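PDB 5MQR: beta-L-arabinobiosidase from Bacteroides thetaiotaomicron, which probably acts as a glycoside hydrolase on arabinose-containing sugars of complex plant pectin, in a gut bacterium that feeds on such glycans. Local coordinates for residues N70-N75 with V100-T105; I54-A59 with Y114-P119; P124-P129 with I201-Y206. One frame throughout, in Å; residues are numbered along the deposited sequence.

Contact 1: residues N70-N75 with V100-T105; sequences NGWTYN and VPPSQT
In the four-stranded antiparallel blade built from residues 74-123, part of the N-terminal beta propeller, Trp-72 and Gln-104 meet just where the first and third strands begin. The indole, from the loop leading into strand 74-83, reaches across the end of the second strand and takes the Gln-104 amide flat over one face. The two planes are only 13° apart, and NE2 of Gln-104 sits 3.6 Å above the indole plane, displaced toward the rim. The benzene half of the ring does most of the touching: CH2 of Trp-72 is 3.4 Å from CD of Gln-104, and CZ3 of Trp-72 is 3.6 Å from CG of Gln-104. That placement follows from the glutamine torsions. CG sits between the backbone N and the carbonyl carbon (chi1 64°), and beyond it the chain runs extended, carrying the amide over the ring face.

Round the rim, CG of Pro-102, which follows a cis peptide bond, packs 4.0 Å from CH2 of Trp-72. CA of Ser-103 comes up to the ring edge, 4.1 Å from CZ3 of Trp-72. The tryptophan backbone is tied down within its own segment: ND2 of Asn-75 donates to O of Trp-72 at 3.0 Å and nearly straight (163°), approaching from above the carbonyl plane, and also bonds to O of Glu-396.

OG of Ser-103 bonds to Asp-94 and to the backbone N of Met-149 in the next blade. The indole also packs on Ala-93 and Pro-95, at the end of strand 86-94, while Gln-104 leans on Ile-121 of strand 120-123.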
loop_
_atom_site.group_PDB
_atom_site.type_symbol
_atom_site.label_atom_id
_atom_site.label_comp_id
_atom_site.label_asym_id
_atom_site.label_seq_id
_atom_site.Cartn_x
_atom_site.Cartn_y
_atom_site.Cartn_z
ATOM N N ASN A 70 -30.795 30.415 8.190
ATOM C CA ASN A 70 -31.370 31.694 8.652
ATOM C C ASN A 70 -30.889 32.137 10.028
ATOM O O ASN A 70 -31.673 32.562 10.869
ATOM C CB ASN A 70 -32.903 31.679 8.548
ATOM C CG ASN A 70 -33.370 31.648 7.102
ATOM O OD1 ASN A 70 -33.953 30.648 6.661
ATOM N ND2 ASN A 70 -33.076 32.739 6.328
ATOM N N GLY A 71 -29.578 32.015 10.232
ATOM C CA GLY A 71 -28.900 32.630 11.371
ATOM C C GLY A 71 -28.879 31.854 12.662
ATOM O O GLY A 71 -28.417 32.372 13.677
ATOM N N TRP A 72 -29.349 30.615 12.642
ATOM C CA TRP A 72 -29.301 29.785 13.845
ATOM C C TRP A 72 -27.844 29.316 14.061
ATOM O O TRP A 72 -27.160 28.923 13.102
ATOM C CB TRP A 72 -30.275 28.621 13.707
ATOM C CG TRP A 72 -31.720 29.030 13.703
ATOM C CD1 TRP A 72 -32.230 30.209 13.274
ATOM C CD2 TRP A 72 -32.840 28.245 14.119
ATOM N NE1 TRP A 72 -33.587 30.227 13.419
ATOM C CE2 TRP A 72 -33.991 29.032 13.940
ATOM C CE3 TRP A 72 -32.984 26.969 14.651
ATOM C CZ2 TRP A 72 -35.270 28.583 14.278
ATOM C CZ3 TRP A 72 -34.246 26.531 14.996
ATOM C CH2 TRP A 72 -35.371 27.329 14.804
ATOM N N THR A 73 -27.358 29.418 15.303
ATOM C CA THR A 73 -25.947 29.163 15.613
ATOM C C THR A 73 -25.657 27.935 16.486
ATOM O O THR A 73 -24.494 27.671 16.761
ATOM C CB THR A 73 -25.276 30.386 16.248
ATOM O OG1 THR A 73 -25.832 30.616 17.539
ATOM C CG2 THR A 73 -25.466 31.617 15.352
ATOM N N TYR A 74 -26.693 27.210 16.907
ATOM C CA TYR A 74 -26.567 25.855 17.422
ATOM C C TYR A 74 -27.013 24.904 16.329
ATOM O O TYR A 74 -28.191 24.853 15.998
ATOM C CB TYR A 74 -27.412 25.628 18.684
ATOM C CG TYR A 74 -27.361 24.189 19.180
ATOM C CD1 TYR A 74 -26.306 23.748 19.956
ATOM C CD2 TYR A 74 -28.363 23.277 18.859
ATOM C CE1 TYR A 74 -26.244 22.444 20.412
ATOM C CE2 TYR A 74 -28.310 21.967 19.302
ATOM C CZ TYR A 74 -27.244 21.554 20.074
ATOM O OH TYR A 74 -27.180 20.255 20.518
ATOM N N ASN A 75 -26.058 24.151 15.780
ATOM C CA ASN A 75 -26.303 23.222 14.691
ATOM C C ASN A 75 -25.503 21.956 15.012
ATOM O O ASN A 75 -24.287 22.046 15.216
ATOM C CB ASN A 75 -25.843 23.820 13.354
ATOM C CG ASN A 75 -26.513 25.164 13.023
ATOM O OD1 ASN A 75 -27.680 25.203 12.608
ATOM N ND2 ASN A 75 -25.765 26.271 13.201
ATOM N N VAL A 100 -32.699 24.852 24.251
ATOM C CA VAL A 100 -33.429 26.104 24.373
ATOM C C VAL A 100 -34.193 26.277 23.070
ATOM O O VAL A 100 -33.574 26.435 22.008
ATOM C CB VAL A 100 -32.513 27.316 24.669
ATOM C CG1 VAL A 100 -33.333 28.613 24.746
ATOM C CG2 VAL A 100 -31.750 27.077 25.971
ATOM N N PRO A 101 -35.535 26.235 23.140
ATOM C CA PRO A 101 -36.343 26.320 21.922
ATOM C C PRO A 101 -36.256 27.700 21.255
ATOM O O PRO A 101 -35.807 28.641 21.903
ATOM C CB PRO A 101 -37.760 26.051 22.417
ATOM C CG PRO A 101 -37.751 26.433 23.863
ATOM C CD PRO A 101 -36.354 26.237 24.365
ATOM N N PRO A 102 -36.655 27.839 19.990
ATOM C CA PRO A 102 -37.195 26.749 19.168
ATOM C C PRO A 102 -36.134 25.798 18.618
ATOM O O PRO A 102 -34.942 25.979 18.840
ATOM C CB PRO A 102 -37.953 27.489 18.039
ATOM C CG PRO A 102 -37.310 28.836 17.960
ATOM C CD PRO A 102 -36.838 29.160 19.353
ATOM N N SER A 103 -36.598 24.767 17.930
ATOM C CA SER A 103 -35.761 23.658 17.536
ATOM C C SER A 103 -36.405 23.002 16.336
ATOM O O SER A 103 -37.638 22.826 16.309
ATOM C CB SER A 103 -35.657 22.659 18.700
ATOM O OG SER A 103 -34.699 21.639 18.458
ATOM N N GLN A 104 -35.587 22.631 15.358
ATOM C CA GLN A 104 -36.086 22.023 14.136
ATOM C C GLN A 104 -35.010 21.203 13.480
ATOM O O GLN A 104 -33.860 21.247 13.920
ATOM C CB GLN A 104 -36.556 23.092 13.160
ATOM C CG GLN A 104 -35.449 23.999 12.674
ATOM C CD GLN A 104 -35.956 25.305 12.098
ATOM O OE1 GLN A 104 -37.113 25.686 12.272
ATOM N NE2 GLN A 104 -35.071 26.004 11.398
ATOM N N THR A 105 -35.390 20.480 12.425
ATOM C CA THR A 105 -34.481 19.630 11.672
ATOM C C THR A 105 -34.402 20.092 10.214
ATOM O O THR A 105 -35.425 20.339 9.587
ATOM C CB THR A 105 -34.960 18.168 11.760
ATOM O OG1 THR A 105 -34.960 17.774 13.137
ATOM C CG2 THR A 105 -34.067 17.191 10.910
#

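Contact 2: residues I54-A59 with Y114-P119; sequences IQLVRA and YQWTNP
CD2 of Leu-56 sits squarely over the face of Trp-116, a CH-pi contact with the methyl 3.6 Å from the centroid of the six-membered ring and 14° off its normal. The other branch serves the pyrrole side, with CD1 of Leu-56 3.5 Å from NE1 of Trp-116. The contact joins strand 52-57 to the loop between the third and fourth strands of the propeller blade 74-123; the touching parts, 54-57 and 114-119, run nearly the same way, 13° apart. At one end CD1 of Ile-54 meets CD2 of Tyr-114 at 3.8 Å, the side chains crossing at about a right angle; CG1 of Ile-54, anti to the carbonyl carbon (chi1 -55°), carries that methyl to the ring. At the other, CG2 of Val-57 slides past CG of Pro-119 at 4.2 Å.

Consecutive residues Leu-56 and Val-57 both take part, and both face Met-398 in a classic beta bulge. Strand 52-57 pairs with strand 397-403, consistent with the chain start helping to close the propeller ring.

Farther out, Tyr-89 and Tyr-91 of strand 86-94 back Leu-56 and Val-57, while Phe-87 and Met-108 pack on Trp-116. Tyr-114 starts off away from the strand, but its ring returns to it, and its OH is held by two nitrogens, ND1 of His-52 and NH1 of Arg-402.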
loop_
_atom_site.group_PDB
_atom_site.type_symbol
_atom_site.label_atom_id
_atom_site.label_comp_id
_atom_site.label_asym_id
_atom_site.label_seq_id
_atom_site.Cartn_x
_atom_site.Cartn_y
_atom_site.Cartn_z
ATOM N N ILE A 54 -14.957 19.201 3.959
ATOM C CA ILE A 54 -15.814 20.150 3.268
ATOM C C ILE A 54 -16.861 20.717 4.233
ATOM O O ILE A 54 -17.685 19.965 4.768
ATOM C CB ILE A 54 -16.556 19.494 2.088
ATOM C CG1 ILE A 54 -15.569 18.818 1.129
ATOM C CG2 ILE A 54 -17.388 20.526 1.324
ATOM C CD1 ILE A 54 -14.533 19.745 0.493
ATOM N N GLN A 55 -16.836 22.034 4.440
ATOM C CA GLN A 55 -17.845 22.679 5.259
ATOM C C GLN A 55 -19.127 22.890 4.442
ATOM O O GLN A 55 -19.107 23.419 3.337
ATOM C CB GLN A 55 -17.333 24.003 5.809
ATOM C CG GLN A 55 -18.116 24.583 6.966
ATOM C CD GLN A 55 -17.527 25.900 7.438
ATOM O OE1 GLN A 55 -17.336 26.823 6.644
ATOM N NE2 GLN A 55 -17.194 25.983 8.713
ATOM N N LEU A 56 -20.235 22.476 5.031
ATOM C CA LEU A 56 -21.533 22.551 4.418
ATOM C C LEU A 56 -22.312 23.771 4.903
ATOM O O LEU A 56 -22.940 24.431 4.096
ATOM C CB LEU A 56 -22.326 21.279 4.735
ATOM C CG LEU A 56 -22.197 20.152 3.734
ATOM C CD1 LEU A 56 -20.746 19.759 3.557
ATOM C CD2 LEU A 56 -23.030 18.958 4.164
ATOM N N VAL A 57 -22.306 24.016 6.220
ATOM C CA VAL A 57 -23.046 25.128 6.830
ATOM C C VAL A 57 -22.142 25.935 7.768
ATOM O O VAL A 57 -21.529 25.376 8.676
ATOM C CB VAL A 57 -24.277 24.633 7.628
ATOM C CG1 VAL A 57 -25.055 25.823 8.153
ATOM C CG2 VAL A 57 -25.170 23.726 6.772
ATOM N N ARG A 58 -22.056 27.242 7.520
ATOM C CA ARG A 58 -21.279 28.164 8.338
ATOM C C ARG A 58 -22.242 29.086 9.040
ATOM O O ARG A 58 -22.824 29.972 8.414
ATOM C CB ARG A 58 -20.299 28.988 7.479
ATOM C CG ARG A 58 -19.361 29.900 8.265
ATOM C CD ARG A 58 -18.574 30.838 7.365
ATOM N NE ARG A 58 -17.581 31.552 8.190
ATOM C CZ ARG A 58 -17.858 32.564 9.012
ATOM N NH1 ARG A 58 -19.098 33.044 9.092
ATOM N NH2 ARG A 58 -16.887 33.111 9.755
ATOM N N ALA A 59 -22.408 28.881 10.341
ATOM C CA ALA A 59 -23.373 29.665 11.140
ATOM C C ALA A 59 -23.075 31.155 11.069
ATOM O O ALA A 59 -21.911 31.556 11.136
ATOM C CB ALA A 59 -23.366 29.212 12.593
ATOM N N TYR A 114 -19.814 17.709 -2.708
ATOM C CA TYR A 114 -19.063 18.978 -2.596
ATOM C C TYR A 114 -19.937 20.238 -2.670
ATOM O O TYR A 114 -19.701 21.212 -1.946
ATOM C CB TYR A 114 -17.982 19.054 -3.692
ATOM C CG TYR A 114 -16.880 18.042 -3.506
ATOM C CD1 TYR A 114 -17.039 16.727 -3.933
ATOM C CD2 TYR A 114 -15.693 18.385 -2.852
ATOM C CE1 TYR A 114 -16.036 15.785 -3.728
ATOM C CE2 TYR A 114 -14.686 17.453 -2.658
ATOM C CZ TYR A 114 -14.862 16.158 -3.093
ATOM O OH TYR A 114 -13.851 15.240 -2.917
ATOM N N GLN A 115 -20.918 20.206 -3.568
ATOM C CA GLN A 115 -21.872 21.303 -3.820
ATOM C C GLN A 115 -23.254 20.846 -3.354
ATOM O O GLN A 115 -23.814 19.871 -3.868
ATOM C CB GLN A 115 -21.904 21.596 -5.322
ATOM C CG GLN A 115 -22.875 22.679 -5.760
ATOM C CD GLN A 115 -23.071 22.746 -7.278
ATOM O OE1 GLN A 115 -22.944 21.752 -8.005
ATOM N NE2 GLN A 115 -23.417 23.928 -7.757
ATOM N N TRP A 116 -23.817 21.595 -2.420
ATOM C CA TRP A 116 -25.049 21.227 -1.749
ATOM C C TRP A 116 -26.152 22.284 -1.951
ATOM O O TRP A 116 -25.876 23.472 -2.095
ATOM C CB TRP A 116 -24.783 21.091 -0.247
ATOM C CG TRP A 116 -23.832 20.009 0.084
ATOM C CD1 TRP A 116 -22.476 20.035 -0.049
ATOM C CD2 TRP A 116 -24.166 18.722 0.597
ATOM N NE1 TRP A 116 -21.942 18.831 0.346
ATOM C CE2 TRP A 116 -22.956 18.007 0.751
ATOM C CE3 TRP A 116 -25.367 18.098 0.935
ATOM C CZ2 TRP A 116 -22.917 16.700 1.218
ATOM C CZ3 TRP A 116 -25.330 16.816 1.421
ATOM C CH2 TRP A 116 -24.114 16.122 1.559
ATOM N N THR A 117 -27.401 21.838 -1.922
ATOM C CA THR A 117 -28.538 22.740 -1.841
ATOM C C THR A 117 -28.562 23.403 -0.456
ATOM O O THR A 117 -27.894 22.942 0.496
ATOM C CB THR A 117 -29.860 21.979 -2.017
ATOM O OG1 THR A 117 -29.949 20.958 -1.018
ATOM C CG2 THR A 117 -29.944 21.336 -3.414
ATOM N N ASN A 118 -29.340 24.466 -0.348
ATOM C CA ASN A 118 -29.550 25.120 0.931
ATOM C C ASN A 118 -30.325 24.236 1.923
ATOM O O ASN A 118 -31.180 23.455 1.515
ATOM C CB ASN A 118 -30.266 26.470 0.735
ATOM C CG ASN A 118 -29.405 27.485 -0.026
ATOM O OD1 ASN A 118 -28.172 27.488 0.055
ATOM N ND2 ASN A 118 -30.056 28.335 -0.776
ATOM N N PRO A 119 -30.005 24.348 3.236
ATOM C CA PRO A 119 -30.801 23.652 4.256
ATOM C C PRO A 119 -32.244 24.037 4.088
ATOM O O PRO A 119 -32.551 25.209 3.918
ATOM C CB PRO A 119 -30.276 24.195 5.589
ATOM C CG PRO A 119 -28.928 24.718 5.280
ATOM C CD PRO A 119 -28.856 25.063 3.817
#

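Contact 3: residues P124-P129 with I201-Y206; sequences PPYKVP and IYFIYY
The hydroxyl of Tyr-126 accepts a hydrogen bond from the backbone N of Asp-216, and the same oxygen packs on Phe-203, with OH of Tyr-126 3.7 Å from CZ of Phe-203. The pair spans two successive blades of the propeller: Tyr-126 belongs to the loop that leaves strand 120-123, the last of its blade, and Phe-203 to strand 202-206, the last of the next.

The two side chains come from opposite directions and their ring planes stand at 83°, with centroids 5.9 Å apart. CZ of Tyr-126 sits in plane at the edge of the Phe-203 ring. On the tyrosine it is one side and the hydroxyl end that touch; CE2 of Tyr-126 lies 3.9 Å from CZ of Phe-203. With CG opposite the backbone N (chi1 -173°), the phenol is thrown outward from its loop toward the strand. The bond from Asp-216 then fixes the hydroxyl end, while Phe-203 packs against one side of the ring.

The loop itself is tied by backbone bonds of Tyr-126 with Ala-147 and Val-128 with Leu-145. Tyr-169 meets the 124-129 segment twice: its ring against that of Tyr-126, its OH bonded to O of Pro-124.

A second, smaller touch lies nearer the start of both segments, two residues before Phe-203 on the strand side. There the isoleucine reaches across with its CD1 branch extended (chi2 167°), and CD of Pro-124 and CD1 of Ile-201 meet tip to tip at 3.7 Å.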
loop_
_atom_site.group_PDB
_atom_site.type_symbol
_atom_site.label_atom_id
_atom_site.label_comp_id
_atom_site.label_asym_id
_atom_site.label_seq_id
_atom_site.Cartn_x
_atom_site.Cartn_y
_atom_site.Cartn_z
ATOM N N PRO A 124 -40.450 20.981 11.239
ATOM C CA PRO A 124 -40.460 22.324 11.783
ATOM C C PRO A 124 -40.702 22.357 13.303
ATOM O O PRO A 124 -41.018 21.318 13.895
ATOM C CB PRO A 124 -41.653 22.973 11.043
ATOM C CG PRO A 124 -42.617 21.873 10.854
ATOM C CD PRO A 124 -41.800 20.602 10.749
ATOM N N PRO A 125 -40.577 23.549 13.925
ATOM C CA PRO A 125 -40.928 23.732 15.343
ATOM C C PRO A 125 -42.325 23.194 15.666
ATOM O O PRO A 125 -43.258 23.379 14.869
ATOM C CB PRO A 125 -40.896 25.252 15.515
ATOM C CG PRO A 125 -39.934 25.728 14.477
ATOM C CD PRO A 125 -40.122 24.810 13.309
ATOM N N TYR A 126 -42.444 22.539 16.817
ATOM C CA TYR A 126 -43.674 21.864 17.231
ATOM C C TYR A 126 -44.108 22.388 18.588
ATOM O O TYR A 126 -43.294 22.541 19.481
ATOM C CB TYR A 126 -43.419 20.360 17.302
ATOM C CG TYR A 126 -44.637 19.498 17.560
ATOM C CD1 TYR A 126 -45.162 19.351 18.860
ATOM C CD2 TYR A 126 -45.263 18.796 16.508
ATOM C CE1 TYR A 126 -46.287 18.565 19.098
ATOM C CE2 TYR A 126 -46.382 17.996 16.743
ATOM C CZ TYR A 126 -46.896 17.890 18.038
ATOM O OH TYR A 126 -47.981 17.102 18.288
ATOM N N LYS A 127 -45.401 22.641 18.742
ATOM C CA LYS A 127 -45.959 23.134 20.004
ATOM C C LYS A 127 -46.125 22.046 21.030
ATOM O O LYS A 127 -46.869 21.113 20.810
ATOM C CB LYS A 127 -47.324 23.786 19.775
ATOM C CG LYS A 127 -47.193 25.220 19.310
ATOM C CD LYS A 127 -48.397 25.757 18.512
ATOM C CE LYS A 127 -47.899 26.534 17.275
ATOM N NZ LYS A 127 -48.812 27.649 16.885
ATOM N N VAL A 128 -45.439 22.185 22.158
ATOM C CA VAL A 128 -45.713 21.360 23.334
ATOM C C VAL A 128 -47.102 21.786 23.811
ATOM O O VAL A 128 -47.354 22.994 23.896
ATOM C CB VAL A 128 -44.695 21.602 24.466
ATOM C CG1 VAL A 128 -45.022 20.739 25.680
ATOM C CG2 VAL A 128 -43.280 21.339 23.979
ATOM N N PRO A 129 -48.025 20.832 24.080
ATOM C CA PRO A 129 -49.352 21.317 24.486
ATOM C C PRO A 129 -49.309 22.106 25.815
ATOM O O PRO A 129 -48.613 21.699 26.756
ATOM C CB PRO A 129 -50.208 20.037 24.612
ATOM C CG PRO A 129 -49.383 18.912 24.138
ATOM C CD PRO A 129 -47.954 19.360 24.048
ATOM N N ILE A 201 -46.108 15.072 6.884
ATOM C CA ILE A 201 -45.543 14.607 8.130
ATOM C C ILE A 201 -46.560 13.740 8.864
ATOM O O ILE A 201 -47.718 14.118 8.994
ATOM C CB ILE A 201 -45.120 15.771 9.054
ATOM C CG1 ILE A 201 -44.053 16.628 8.363
ATOM C CG2 ILE A 201 -44.568 15.217 10.379
ATOM C CD1 ILE A 201 -43.805 17.954 9.034
ATOM N N TYR A 202 -46.108 12.581 9.332
ATOM C CA TYR A 202 -46.902 11.755 10.217
ATOM C C TYR A 202 -46.097 11.338 11.452
ATOM O O TYR A 202 -44.865 11.311 11.436
ATOM C CB TYR A 202 -47.383 10.491 9.510
ATOM C CG TYR A 202 -48.189 10.709 8.255
ATOM C CD1 TYR A 202 -47.560 10.850 7.009
ATOM C CD2 TYR A 202 -49.578 10.719 8.288
ATOM C CE1 TYR A 202 -48.300 11.036 5.845
ATOM C CE2 TYR A 202 -50.316 10.901 7.134
ATOM C CZ TYR A 202 -49.672 11.057 5.919
ATOM O OH TYR A 202 -50.413 11.230 4.784
ATOM N N PHE A 203 -46.825 11.000 12.507
ATOM C CA PHE A 203 -46.255 10.326 13.646
ATOM C C PHE A 203 -46.153 8.827 13.381
ATOM O O PHE A 203 -47.102 8.188 12.918
ATOM C CB PHE A 203 -47.097 10.546 14.892
ATOM C CG PHE A 203 -46.779 11.808 15.612
ATOM C CD1 PHE A 203 -45.789 11.828 16.581
ATOM C CD2 PHE A 203 -47.460 12.973 15.317
ATOM C CE1 PHE A 203 -45.486 12.979 17.257
ATOM C CE2 PHE A 203 -47.166 14.142 15.986
ATOM C CZ PHE A 203 -46.177 14.145 16.960
ATOM N N ILE A 204 -44.990 8.287 13.701
ATOM C CA ILE A 204 -44.745 6.859 13.673
ATOM C C ILE A 204 -44.715 6.249 15.104
ATOM O O ILE A 204 -44.948 5.045 15.270
ATOM C CB ILE A 204 -43.451 6.558 12.880
ATOM C CG1 ILE A 204 -43.346 5.065 12.544
ATOM C CG2 ILE A 204 -42.210 7.003 13.635
ATOM C CD1 ILE A 204 -42.255 4.708 11.539
ATOM N N TYR A 205 -44.428 7.066 16.122
ATOM C CA TYR A 205 -44.403 6.610 17.509
ATOM C C TYR A 205 -44.883 7.731 18.435
ATOM O O TYR A 205 -44.497 8.891 18.264
ATOM C CB TYR A 205 -42.980 6.183 17.885
ATOM C CG TYR A 205 -42.817 5.791 19.335
ATOM C CD1 TYR A 205 -43.046 4.474 19.758
ATOM C CD2 TYR A 205 -42.443 6.745 20.296
ATOM C CE1 TYR A 205 -42.892 4.109 21.095
ATOM C CE2 TYR A 205 -42.289 6.400 21.641
ATOM C CZ TYR A 205 -42.509 5.080 22.048
ATOM O OH TYR A 205 -42.358 4.747 23.394
ATOM N N TYR A 206 -45.727 7.371 19.399
ATOM C CA TYR A 206 -46.159 8.296 20.441
ATOM C C TYR A 206 -45.552 7.890 21.765
ATOM O O TYR A 206 -45.601 6.707 22.148
ATOM C CB TYR A 206 -47.666 8.291 20.602
ATOM C CG TYR A 206 -48.421 8.745 19.380
ATOM C CD1 TYR A 206 -48.464 10.097 19.025
ATOM C CD2 TYR A 206 -49.092 7.831 18.580
ATOM C CE1 TYR A 206 -49.169 10.527 17.906
ATOM C CE2 TYR A 206 -49.807 8.251 17.463
ATOM C CZ TYR A 206 -49.838 9.590 17.127
ATOM O OH TYR A 206 -50.537 9.981 16.017
#

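How the contacts relate
All three contacts fall within the N-terminal propeller, and contact 1 is the one that touches both others, its centre about 16 Å from that of contact 2 and about 17 Å from that of contact 3. CB of Ala-59 lies 3.8 Å from O of Trp-72, and CD of Pro-125 lies 3.3 Å from OE1 of Gln-104. Contacts 2 and 3 do not meet, their nearest atoms being about 11 Å apart. Along the chain, contact 1 is nested inside the loop that contact 2 closes; contact 3 follows and carries the path into the next blade. In the 54-59 segment of contact 2, NH2 of Arg-58 forms a salt bridge to Asp-454, a ligand of the calcium ion.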